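Local coordinates for extracellular solute-binding protein, family 7 (Colwellia psychrerythraea, PDB 4PET), which binds pyruvate and a calcium ion, and probably delivers its solute in the periplasm to a TRAP transporter, at residues G214-L219 against H278-N283; P228-G233 against P292-R297; F41-D46 against S274-A279; E119-F124 against G238-F243. One frame throughout, in Å; residues are numbered along the deposited sequence.

Interaction 1: G214-L219 against H278-N283; sequences GPSLDL and HASGVN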
# COMPACT_ATOMS: atom_id res chain seq x y z
N GLY A 214 -9.79 -8.24 -12.25
CA GLY A 214 -8.55 -8.96 -12.45
C GLY A 214 -8.65 -10.35 -11.86
O GLY A 214 -9.73 -10.82 -11.51
N PRO A 215 -7.50 -11.02 -11.75
CA PRO A 215 -7.46 -12.41 -11.28
C PRO A 215 -8.02 -12.58 -9.88
O PRO A 215 -8.46 -13.67 -9.52
CB PRO A 215 -5.97 -12.74 -11.29
CG PRO A 215 -5.36 -11.81 -12.21
CD PRO A 215 -6.19 -10.54 -12.20
N SER A 216 -8.00 -11.52 -9.07
CA SER A 216 -8.50 -11.67 -7.70
C SER A 216 -9.96 -12.11 -7.67
O SER A 216 -10.38 -12.79 -6.73
CB SER A 216 -8.33 -10.38 -6.89
OG SER A 216 -8.90 -9.26 -7.55
N LEU A 217 -10.72 -11.70 -8.68
CA LEU A 217 -12.18 -11.83 -8.67
C LEU A 217 -12.78 -12.32 -9.98
O LEU A 217 -13.90 -12.82 -9.97
CB LEU A 217 -12.84 -10.49 -8.31
CG LEU A 217 -12.61 -9.98 -6.89
CD1 LEU A 217 -13.05 -8.47 -6.76
CD2 LEU A 217 -13.38 -10.87 -5.91
N ASP A 218 -12.07 -12.19 -11.10
CA ASP A 218 -12.69 -12.43 -12.40
C ASP A 218 -12.99 -13.92 -12.65
O ASP A 218 -13.94 -14.24 -13.34
CB ASP A 218 -11.80 -11.95 -13.53
CG ASP A 218 -11.74 -10.44 -13.66
OD1 ASP A 218 -12.33 -9.73 -12.81
OD2 ASP A 218 -11.08 -9.97 -14.61
N LEU A 219 -12.19 -14.83 -12.09
CA LEU A 219 -12.30 -16.23 -12.52
C LEU A 219 -13.59 -16.87 -12.01
O LEU A 219 -14.30 -17.50 -12.77
CB LEU A 219 -11.07 -17.05 -12.10
CG LEU A 219 -9.76 -16.37 -12.52
CD1 LEU A 219 -8.58 -17.16 -12.03
CD2 LEU A 219 -9.72 -16.18 -14.03
N HIS A 278 -3.08 -10.36 -2.42
CA HIS A 278 -2.96 -11.76 -2.03
C HIS A 278 -3.76 -12.63 -2.97
O HIS A 278 -3.27 -13.63 -3.54
CB HIS A 278 -3.43 -11.95 -0.58
CG HIS A 278 -3.53 -13.39 -0.17
ND1 HIS A 278 -2.42 -14.20 0.00
CD2 HIS A 278 -4.60 -14.17 0.12
CE1 HIS A 278 -2.81 -15.41 0.37
NE2 HIS A 278 -4.13 -15.41 0.45
N ALA A 279 -5.01 -12.25 -3.16
CA ALA A 279 -5.92 -13.08 -3.94
C ALA A 279 -5.49 -13.15 -5.39
O ALA A 279 -5.66 -14.17 -6.06
CB ALA A 279 -7.33 -12.53 -3.84
N SER A 280 -4.96 -12.04 -5.89
CA SER A 280 -4.49 -11.98 -7.25
C SER A 280 -3.32 -12.94 -7.45
O SER A 280 -3.20 -13.57 -8.50
CB SER A 280 -4.07 -10.56 -7.60
OG SER A 280 -5.18 -9.66 -7.47
N GLY A 281 -2.44 -13.03 -6.46
CA GLY A 281 -1.35 -14.00 -6.58
C GLY A 281 -1.80 -15.43 -6.54
O GLY A 281 -1.29 -16.26 -7.30
N VAL A 282 -2.75 -15.74 -5.65
CA VAL A 282 -3.25 -17.09 -5.50
C VAL A 282 -3.96 -17.49 -6.79
O VAL A 282 -3.78 -18.60 -7.32
CB VAL A 282 -4.24 -17.21 -4.33
CG1 VAL A 282 -4.86 -18.59 -4.32
CG2 VAL A 282 -3.55 -16.92 -2.98
N ASN A 283 -4.73 -16.56 -7.33
CA ASN A 283 -5.55 -16.86 -8.48
C ASN A 283 -4.78 -16.83 -9.77
O ASN A 283 -5.06 -17.63 -10.67
CB ASN A 283 -6.77 -15.96 -8.54
CG ASN A 283 -7.74 -16.29 -7.45
OD1 ASN A 283 -7.63 -17.34 -6.80
ND2 ASN A 283 -8.70 -15.40 -7.22
O HOH W 1 -7.00 -8.59 -9.48

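Interaction 2: P228-G233 against P292-R297; sequences PYYYTG and PNVQMR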
# COMPACT_ATOMS: atom_id res chain seq x y z
N PRO A 228 -12.69 -15.75 -24.21
CA PRO A 228 -11.38 -16.33 -23.93
C PRO A 228 -10.19 -15.37 -23.98
O PRO A 228 -9.12 -15.80 -23.54
CB PRO A 228 -11.23 -17.39 -25.01
CG PRO A 228 -12.02 -16.88 -26.15
CD PRO A 228 -13.18 -16.11 -25.55
N TYR A 229 -10.32 -14.17 -24.54
CA TYR A 229 -9.17 -13.24 -24.62
C TYR A 229 -9.14 -12.32 -23.41
O TYR A 229 -10.10 -11.59 -23.16
CB TYR A 229 -9.20 -12.45 -25.93
CG TYR A 229 -9.23 -13.38 -27.14
CD1 TYR A 229 -8.08 -14.04 -27.55
CD2 TYR A 229 -10.40 -13.62 -27.85
CE1 TYR A 229 -8.09 -14.90 -28.65
CE2 TYR A 229 -10.42 -14.50 -28.95
CZ TYR A 229 -9.25 -15.13 -29.33
OH TYR A 229 -9.22 -16.00 -30.40
N TYR A 230 -8.05 -12.40 -22.65
CA TYR A 230 -7.92 -11.69 -21.40
C TYR A 230 -6.83 -10.63 -21.59
O TYR A 230 -5.65 -10.95 -21.74
CB TYR A 230 -7.54 -12.68 -20.31
CG TYR A 230 -7.77 -12.22 -18.88
CD1 TYR A 230 -8.52 -11.08 -18.59
CD2 TYR A 230 -7.22 -12.93 -17.82
CE1 TYR A 230 -8.74 -10.69 -17.29
CE2 TYR A 230 -7.43 -12.55 -16.52
CZ TYR A 230 -8.17 -11.43 -16.25
OH TYR A 230 -8.36 -11.06 -14.95
N TYR A 231 -7.24 -9.37 -21.59
CA TYR A 231 -6.37 -8.29 -21.99
C TYR A 231 -5.70 -7.66 -20.80
O TYR A 231 -6.29 -7.60 -19.70
CB TYR A 231 -7.16 -7.23 -22.79
CG TYR A 231 -7.22 -7.56 -24.26
CD1 TYR A 231 -8.12 -8.51 -24.74
CD2 TYR A 231 -6.33 -6.98 -25.17
CE1 TYR A 231 -8.16 -8.84 -26.07
CE2 TYR A 231 -6.36 -7.32 -26.51
CZ TYR A 231 -7.28 -8.26 -26.95
OH TYR A 231 -7.34 -8.63 -28.28
N THR A 232 -4.47 -7.21 -21.00
CA THR A 232 -3.78 -6.45 -19.96
C THR A 232 -4.31 -5.00 -19.88
O THR A 232 -4.94 -4.52 -20.83
CB THR A 232 -2.27 -6.45 -20.22
OG1 THR A 232 -2.00 -5.82 -21.48
CG2 THR A 232 -1.69 -7.90 -20.23
N GLY A 233 -4.01 -4.31 -18.78
CA GLY A 233 -4.61 -3.02 -18.42
C GLY A 233 -3.93 -1.72 -18.87
O GLY A 233 -3.01 -1.71 -19.69
N PRO A 292 -6.46 -23.71 -19.79
CA PRO A 292 -5.82 -23.83 -21.11
C PRO A 292 -6.52 -23.03 -22.22
O PRO A 292 -5.94 -22.76 -23.28
CB PRO A 292 -5.90 -25.33 -21.40
CG PRO A 292 -6.98 -25.86 -20.53
CD PRO A 292 -6.97 -25.00 -19.29
N ASN A 293 -7.77 -22.65 -21.99
CA ASN A 293 -8.50 -21.92 -23.01
C ASN A 293 -8.51 -20.39 -22.85
O ASN A 293 -9.03 -19.68 -23.71
CB ASN A 293 -9.92 -22.48 -23.12
CG ASN A 293 -9.93 -23.88 -23.72
OD1 ASN A 293 -9.41 -24.08 -24.80
ND2 ASN A 293 -10.49 -24.84 -23.01
N VAL A 294 -7.94 -19.88 -21.77
CA VAL A 294 -7.80 -18.44 -21.62
C VAL A 294 -6.52 -18.03 -22.31
O VAL A 294 -5.47 -18.62 -22.08
CB VAL A 294 -7.72 -18.00 -20.16
CG1 VAL A 294 -7.44 -16.50 -20.08
CG2 VAL A 294 -9.00 -18.34 -19.41
N GLN A 295 -6.62 -17.02 -23.15
CA GLN A 295 -5.51 -16.53 -23.96
C GLN A 295 -5.24 -15.08 -23.59
O GLN A 295 -6.04 -14.22 -23.90
CB GLN A 295 -5.95 -16.54 -25.43
CG GLN A 295 -6.46 -17.89 -25.96
CD GLN A 295 -5.41 -18.64 -26.76
OE1 GLN A 295 -4.74 -18.06 -27.64
NE2 GLN A 295 -5.24 -19.92 -26.48
N MSE A 296 -4.11 -14.78 -22.98
CA MSE A 296 -3.86 -13.43 -22.55
C MSE A 296 -3.38 -12.58 -23.72
O MSE A 296 -2.62 -13.04 -24.55
CB MSE A 296 -2.89 -13.40 -21.37
CG MSE A 296 -3.61 -13.72 -20.01
SE MSE A 296 -2.85 -12.87 -18.45
CE MSE A 296 -1.40 -12.05 -19.37
N ARG A 297 -3.87 -11.34 -23.80
CA ARG A 297 -3.59 -10.48 -24.95
C ARG A 297 -3.26 -9.05 -24.54
O ARG A 297 -3.54 -8.61 -23.43
CB ARG A 297 -4.79 -10.44 -25.93
CG ARG A 297 -5.09 -11.76 -26.65
CD ARG A 297 -4.05 -12.08 -27.69
NE ARG A 297 -4.31 -13.29 -28.46
CZ ARG A 297 -3.95 -14.53 -28.10
NH1 ARG A 297 -3.35 -14.75 -26.95
NH2 ARG A 297 -4.22 -15.56 -28.90
O HOH W 2 -6.15 -16.24 -31.07

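Interaction 3: F41-D46 against S274-A279; sequences FPIFGD and SQSMHA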
# COMPACT_ATOMS: atom_id res chain seq x y z
N PHE A 41 -19.78 -11.47 -1.30
CA PHE A 41 -18.94 -11.16 -2.43
C PHE A 41 -17.54 -11.07 -1.87
O PHE A 41 -17.30 -10.34 -0.91
CB PHE A 41 -19.32 -9.82 -3.05
CG PHE A 41 -18.77 -9.59 -4.42
CD1 PHE A 41 -17.52 -9.02 -4.58
CD2 PHE A 41 -19.49 -9.97 -5.54
CE1 PHE A 41 -17.01 -8.81 -5.85
CE2 PHE A 41 -18.98 -9.77 -6.81
CZ PHE A 41 -17.73 -9.20 -6.97
N PRO A 42 -16.60 -11.86 -2.43
CA PRO A 42 -15.29 -11.84 -1.76
C PRO A 42 -14.54 -10.54 -1.97
O PRO A 42 -14.76 -9.85 -2.98
CB PRO A 42 -14.52 -13.03 -2.39
CG PRO A 42 -15.35 -13.50 -3.57
CD PRO A 42 -16.75 -12.94 -3.42
N ILE A 43 -13.68 -10.21 -1.00
CA ILE A 43 -12.77 -9.05 -1.04
C ILE A 43 -13.56 -7.78 -0.83
O ILE A 43 -13.36 -7.09 0.19
CB ILE A 43 -11.93 -8.97 -2.33
CG1 ILE A 43 -11.21 -10.31 -2.57
CG2 ILE A 43 -10.90 -7.82 -2.24
CD1 ILE A 43 -10.32 -10.28 -3.79
N PHE A 44 -14.49 -7.48 -1.73
CA PHE A 44 -15.27 -6.23 -1.57
C PHE A 44 -16.23 -6.35 -0.38
O PHE A 44 -16.32 -5.48 0.48
CB PHE A 44 -16.08 -5.88 -2.81
CG PHE A 44 -15.26 -5.51 -4.01
CD1 PHE A 44 -13.91 -5.68 -4.04
CD2 PHE A 44 -15.87 -5.00 -5.12
CE1 PHE A 44 -13.17 -5.35 -5.16
CE2 PHE A 44 -15.13 -4.66 -6.24
CZ PHE A 44 -13.79 -4.83 -6.26
N GLY A 45 -16.96 -7.46 -0.35
CA GLY A 45 -17.83 -7.77 0.77
C GLY A 45 -17.05 -8.07 2.04
O GLY A 45 -17.60 -7.93 3.13
N ASP A 46 -15.78 -8.46 1.93
CA ASP A 46 -14.95 -8.67 3.14
C ASP A 46 -14.59 -7.32 3.79
O ASP A 46 -14.59 -7.20 5.02
CB ASP A 46 -13.68 -9.50 2.83
CG ASP A 46 -13.97 -10.95 2.47
OD1 ASP A 46 -14.88 -11.55 3.07
OD2 ASP A 46 -13.35 -11.47 1.53
N SER A 274 -4.17 -5.21 0.42
CA SER A 274 -3.38 -6.40 0.74
C SER A 274 -4.13 -7.67 0.35
O SER A 274 -3.52 -8.57 -0.17
CB SER A 274 -3.03 -6.41 2.21
OG SER A 274 -2.34 -5.22 2.51
N GLN A 275 -5.44 -7.74 0.61
CA GLN A 275 -6.22 -8.92 0.20
C GLN A 275 -6.31 -9.03 -1.32
O GLN A 275 -6.20 -10.15 -1.87
CB GLN A 275 -7.64 -8.92 0.79
CG GLN A 275 -8.35 -10.30 0.69
CD GLN A 275 -9.79 -10.32 1.21
OE1 GLN A 275 -10.35 -9.28 1.55
NE2 GLN A 275 -10.39 -11.49 1.24
N SER A 276 -6.54 -7.91 -2.00
CA SER A 276 -6.58 -7.92 -3.46
C SER A 276 -5.24 -8.42 -4.01
O SER A 276 -5.21 -9.17 -4.97
CB SER A 276 -6.88 -6.55 -4.09
OG SER A 276 -8.15 -6.09 -3.71
N MSE A 277 -4.14 -7.98 -3.41
CA MSE A 277 -2.82 -8.46 -3.85
C MSE A 277 -2.69 -9.95 -3.62
O MSE A 277 -2.31 -10.72 -4.52
CB MSE A 277 -1.70 -7.74 -3.11
CG MSE A 277 -1.49 -6.37 -3.63
SE MSE A 277 -0.50 -6.25 -5.25
CE MSE A 277 1.26 -6.81 -4.52
N HIS A 278 -3.08 -10.36 -2.42
CA HIS A 278 -2.96 -11.76 -2.03
C HIS A 278 -3.76 -12.63 -2.97
O HIS A 278 -3.27 -13.63 -3.54
CB HIS A 278 -3.43 -11.95 -0.58
CG HIS A 278 -3.53 -13.39 -0.17
ND1 HIS A 278 -2.42 -14.20 0.00
CD2 HIS A 278 -4.60 -14.17 0.12
CE1 HIS A 278 -2.81 -15.41 0.37
NE2 HIS A 278 -4.13 -15.41 0.45
N ALA A 279 -5.01 -12.25 -3.16
CA ALA A 279 -5.92 -13.08 -3.94
C ALA A 279 -5.49 -13.15 -5.39
O ALA A 279 -5.66 -14.17 -6.06
CB ALA A 279 -7.33 -12.53 -3.84

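Interaction 4: E119-F124 against G238-F243; sequences EQHAWF and GTELQF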
# COMPACT_ATOMS: atom_id res chain seq x y z
N GLU A 119 0.86 5.03 -4.94
CA GLU A 119 0.89 6.46 -5.28
C GLU A 119 -0.40 7.16 -4.90
O GLU A 119 -0.40 8.27 -4.35
CB GLU A 119 1.15 6.63 -6.77
CG GLU A 119 2.49 6.04 -7.22
CD GLU A 119 2.73 6.14 -8.69
OE1 GLU A 119 3.90 6.19 -9.10
OE2 GLU A 119 1.75 6.13 -9.47
N GLN A 120 -1.52 6.53 -5.22
CA GLN A 120 -2.81 7.14 -5.00
C GLN A 120 -3.08 7.30 -3.50
O GLN A 120 -3.68 8.28 -3.08
CB GLN A 120 -3.91 6.35 -5.69
CG GLN A 120 -5.25 7.06 -5.70
CD GLN A 120 -6.34 6.11 -6.11
OE1 GLN A 120 -6.42 4.99 -5.60
NE2 GLN A 120 -7.16 6.53 -7.04
N HIS A 121 -2.56 6.39 -2.68
CA HIS A 121 -2.73 6.55 -1.25
C HIS A 121 -1.96 7.78 -0.72
O HIS A 121 -2.48 8.51 0.10
CB HIS A 121 -2.29 5.27 -0.54
CG HIS A 121 -3.22 4.13 -0.79
ND1 HIS A 121 -2.85 2.81 -0.61
CD2 HIS A 121 -4.52 4.11 -1.18
CE1 HIS A 121 -3.88 2.03 -0.89
NE2 HIS A 121 -4.90 2.79 -1.24
N ALA A 122 -0.76 8.00 -1.23
CA ALA A 122 0.00 9.19 -0.93
C ALA A 122 -0.80 10.41 -1.33
O ALA A 122 -0.88 11.42 -0.59
CB ALA A 122 1.33 9.16 -1.67
N TRP A 123 -1.37 10.33 -2.52
CA TRP A 123 -2.13 11.45 -3.05
C TRP A 123 -3.33 11.75 -2.15
O TRP A 123 -3.53 12.92 -1.80
CB TRP A 123 -2.59 11.20 -4.48
CG TRP A 123 -3.48 12.31 -4.99
CD1 TRP A 123 -3.09 13.55 -5.37
CD2 TRP A 123 -4.92 12.27 -5.17
NE1 TRP A 123 -4.18 14.30 -5.74
CE2 TRP A 123 -5.31 13.54 -5.64
CE3 TRP A 123 -5.89 11.30 -4.97
CZ2 TRP A 123 -6.64 13.85 -5.94
CZ3 TRP A 123 -7.22 11.61 -5.25
CH2 TRP A 123 -7.59 12.87 -5.73
N PHE A 124 -4.09 10.71 -1.76
CA PHE A 124 -5.28 10.87 -0.91
C PHE A 124 -4.96 11.47 0.45
O PHE A 124 -5.55 12.45 0.84
CB PHE A 124 -6.01 9.54 -0.63
CG PHE A 124 -7.08 9.22 -1.62
CD1 PHE A 124 -8.20 10.04 -1.74
CD2 PHE A 124 -6.96 8.11 -2.44
CE1 PHE A 124 -9.19 9.76 -2.69
CE2 PHE A 124 -7.96 7.80 -3.38
CZ PHE A 124 -9.07 8.62 -3.50
N GLY A 238 -5.19 1.82 -10.36
CA GLY A 238 -5.23 1.92 -8.91
C GLY A 238 -6.64 2.23 -8.40
O GLY A 238 -6.87 3.23 -7.73
N THR A 239 -7.54 1.32 -8.70
CA THR A 239 -8.95 1.47 -8.37
C THR A 239 -9.22 1.42 -6.89
O THR A 239 -9.05 0.39 -6.24
CB THR A 239 -9.79 0.42 -9.11
OG1 THR A 239 -9.57 0.58 -10.51
CG2 THR A 239 -11.28 0.56 -8.77
N GLU A 240 -9.62 2.57 -6.35
CA GLU A 240 -9.99 2.66 -4.94
C GLU A 240 -11.50 2.67 -4.85
O GLU A 240 -12.17 3.48 -5.52
CB GLU A 240 -9.45 3.95 -4.32
CG GLU A 240 -9.71 4.07 -2.85
CD GLU A 240 -8.76 3.22 -2.01
OE1 GLU A 240 -7.55 3.12 -2.34
OE2 GLU A 240 -9.24 2.68 -1.00
N LEU A 241 -12.06 1.80 -4.02
CA LEU A 241 -13.51 1.88 -3.81
C LEU A 241 -13.83 3.01 -2.82
O LEU A 241 -12.96 3.79 -2.43
CB LEU A 241 -14.07 0.54 -3.33
CG LEU A 241 -13.71 -0.64 -4.25
CD1 LEU A 241 -14.19 -1.96 -3.66
CD2 LEU A 241 -14.29 -0.47 -5.64
N GLN A 242 -15.10 3.08 -2.43
CA GLN A 242 -15.59 4.17 -1.63
C GLN A 242 -16.47 3.67 -0.49
O GLN A 242 -17.35 2.84 -0.73
CB GLN A 242 -16.45 5.01 -2.59
CG GLN A 242 -17.45 5.83 -2.00
CD GLN A 242 -18.20 6.59 -3.07
OE1 GLN A 242 -18.96 6.02 -3.86
NE2 GLN A 242 -17.98 7.89 -3.09
N PHE A 243 -16.24 4.18 0.73
CA PHE A 243 -17.29 4.18 1.74
C PHE A 243 -17.92 5.56 1.66
O PHE A 243 -17.21 6.58 1.45
CB PHE A 243 -16.76 4.04 3.18
CG PHE A 243 -16.29 2.65 3.57
CD1 PHE A 243 -17.20 1.67 3.93
CD2 PHE A 243 -14.93 2.35 3.64
CE1 PHE A 243 -16.80 0.42 4.31
CE2 PHE A 243 -14.51 1.08 4.02
CZ PHE A 243 -15.47 0.10 4.34

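Interaction 1: G214-L219 against H278-N283
Asn283 reaches Pro215 because its chi1 of -70° sets CG beside its own backbone N, which turns the flat amide off the helix and toward the loop 214-219. Across the gap, Ser216 holds OG between its backbone N and carbonyl carbon (chi1 53°), and its CB is left to meet the helix. The amide of Asn283 makes a direct hydrogen bond: ND2 donates to Pro215 O at 2.9 Å, with the acceptor lying close to the amide plane and the N-H bent to 148°. Ser216 CB sits 3.3 Å from Ser280 OG and 3.9 Å from Ala279 CB, so it packs along two neighbouring residues of one helical turn. A water completes the polar link: it accepts from Ser216 N at 3.1 Å and donates to Ser280 OG at 2.9 Å, while that hydroxyl also bonds to Ser276 O one turn back. Leu219 CD1 slides past Asn283 and adds an apolar touch, 4.1 Å from its CB. The loop keeps its shape through Gly214 O, which takes both Leu217 N and Asp218 N, and through Asp218 OD1, which receives Gly214 N from above the carboxylate plane. Trp342 of the second subunit packs on Pro215 and Ser280. The loop begins two residues after Trp212, which with Glu211 binds the calcium, so the contact ties the chain just beyond the metal site to helix 255-290, the long helix characteristic of TRAP solute-binding proteins of the DctP family.

Interaction 2: P228-G233 against P292-R297
Tyr229, Tyr230 and Tyr231 pair in parallel with Gln295, Met296 and Arg297, the two short strands lying 4.3 Å apart with a 36° twist. Backbone bonds alternate between the strands, from Gln295 N to Pro228 O at 2.8 Å through to Thr232 N with Arg297 O at 3.0 Å. Arg297 dominates the face it shares with Tyr229 and Tyr231. Its CB stands over the Tyr231 ring, 3.5 Å from the centroid and 15° off the normal, a CH-pi contact. A bend at chi2 (-72°) then carries the guanidinium back along its own strand, where NH2 donates to a lone pair of Gln295 OE1 at 2.8 Å and NH1 to Met296 O at 3.0 Å. Tyr229 CD1 lies over one guanidinium face, with the two planes well away from parallel, and a water links Tyr229 OH to Arg297 NH2. On the other face Tyr230 CB packs on Val294 CG1, and the selenium of Met296, a selenomethionine, lies obliquely 5.3 Å from the Tyr230 ring centroid. With Glu161 forming a salt bridge to NE, every nitrogen of the guanidinium has a partner, so its charge is probably well compensated and its rotation fixed at this sheet edge.

Interaction 3: F41-D46 against S274-A279
Ile43 and Gln275 bury the most surface here, and Asp46 joins them through its carboxylate. Ile43, at the N-cap of helix 44-58, is the central residue of a classic gamma-turn (phi 74°, psi -63°) closed by Phe44 N and Pro42 O at 2.7 Å. Its branches divide the helix surface between them: CD1 meets Ala279 CB at 3.7 Å, CG2 lies 3.6 Å from Ser276 OG, and CG1 runs against the amide carbon of Gln275. That serine hydroxyl has its polar partners in Met272 O and Asn149 O. Gln275 stretches out with CG opposed to its backbone N (chi1 -165°) and the chain extended beyond, so its amide arrives across the Asp46 side chain at about a right angle. NE2 donates to Asp46 OD2 at 3.0 Å, nearly straight. The same oxygen takes Ile43 N at 2.8 Å from the opposite face of the carboxylate, which is the N3-to-N-cap half of a capping box. Phe44, next in the chain, touches the bound pyruvate. Two donors thus grip a single oxygen from its two faces: the carboxylate ties down the first turn of its own helix and binds the neighbouring one, and the nearby helix N-terminus would probably favour its negative charge.

Interaction 4: E119-F124 against G238-F243
A buried histidine-carboxylate hydrogen bond joins helix 117-126 to strand 240-246, just where Thr239 and Leu241 line the pyruvate pocket. His121 NE2 donates to Glu240 OE1 at 2.9 Å; the oxygen lies in the ring plane and is met on its syn side, although the N-H is bent to 141°. Ring and carboxylate planes are turned 60° against each other. In Glu240, CG opposed to its backbone N (chi1 -176°) lies 4.2 Å from Phe124 CE2, and a bend at chi2 swings the carboxylate toward the imidazole. The buried carboxylate is well satisfied: OE1 also receives Asn149 ND2 and OE2 receives Gly148 N, a setting that would probably favour the ionised form. Gln120 crosses Glu240 obliquely, its OE1 3.4 Å from Glu240 CB. The same OE1 is modelled 2.8 Å from Gly238 O, a doubtful approach of two acceptors that is not a hydrogen bond, whereas Gln120 NE2 finds Thr109 O. In the mixed five-stranded sheet, strand 240-246 runs antiparallel between strands 90-93 and 142-149, and His121 and Glu240 both touch the latter. On its far side helix 117-126 packs against helix 323-353, while Ser274 of the second subunit leans on His121.

Interactions 1 and 3 share helix 255-290 and meet where Leu217 packs on Phe44 and Ser216 on Ile43, so loop 214-219 and segment 41-46 form one packed layer on it. Interaction 4 touches interaction 3 through Phe44 against Leu241, two residues of the pyruvate pocket, and stays clear of interaction 1. Interaction 2 lies at the surface, yet it approaches interaction 1 through Tyr230 OH, 2.9 Å from Asp218 OD2 in a probable hydrogen bond. The chemistry follows position: of the buried pair, interaction 1 combines an amide-to-carbonyl bond with a water bridge and interaction 4 uses imidazole to carboxylate; partly buried interaction 3 mixes a carboxylate with aliphatic packing; interaction 2 relies on strand pairing and an arginine among tyrosines.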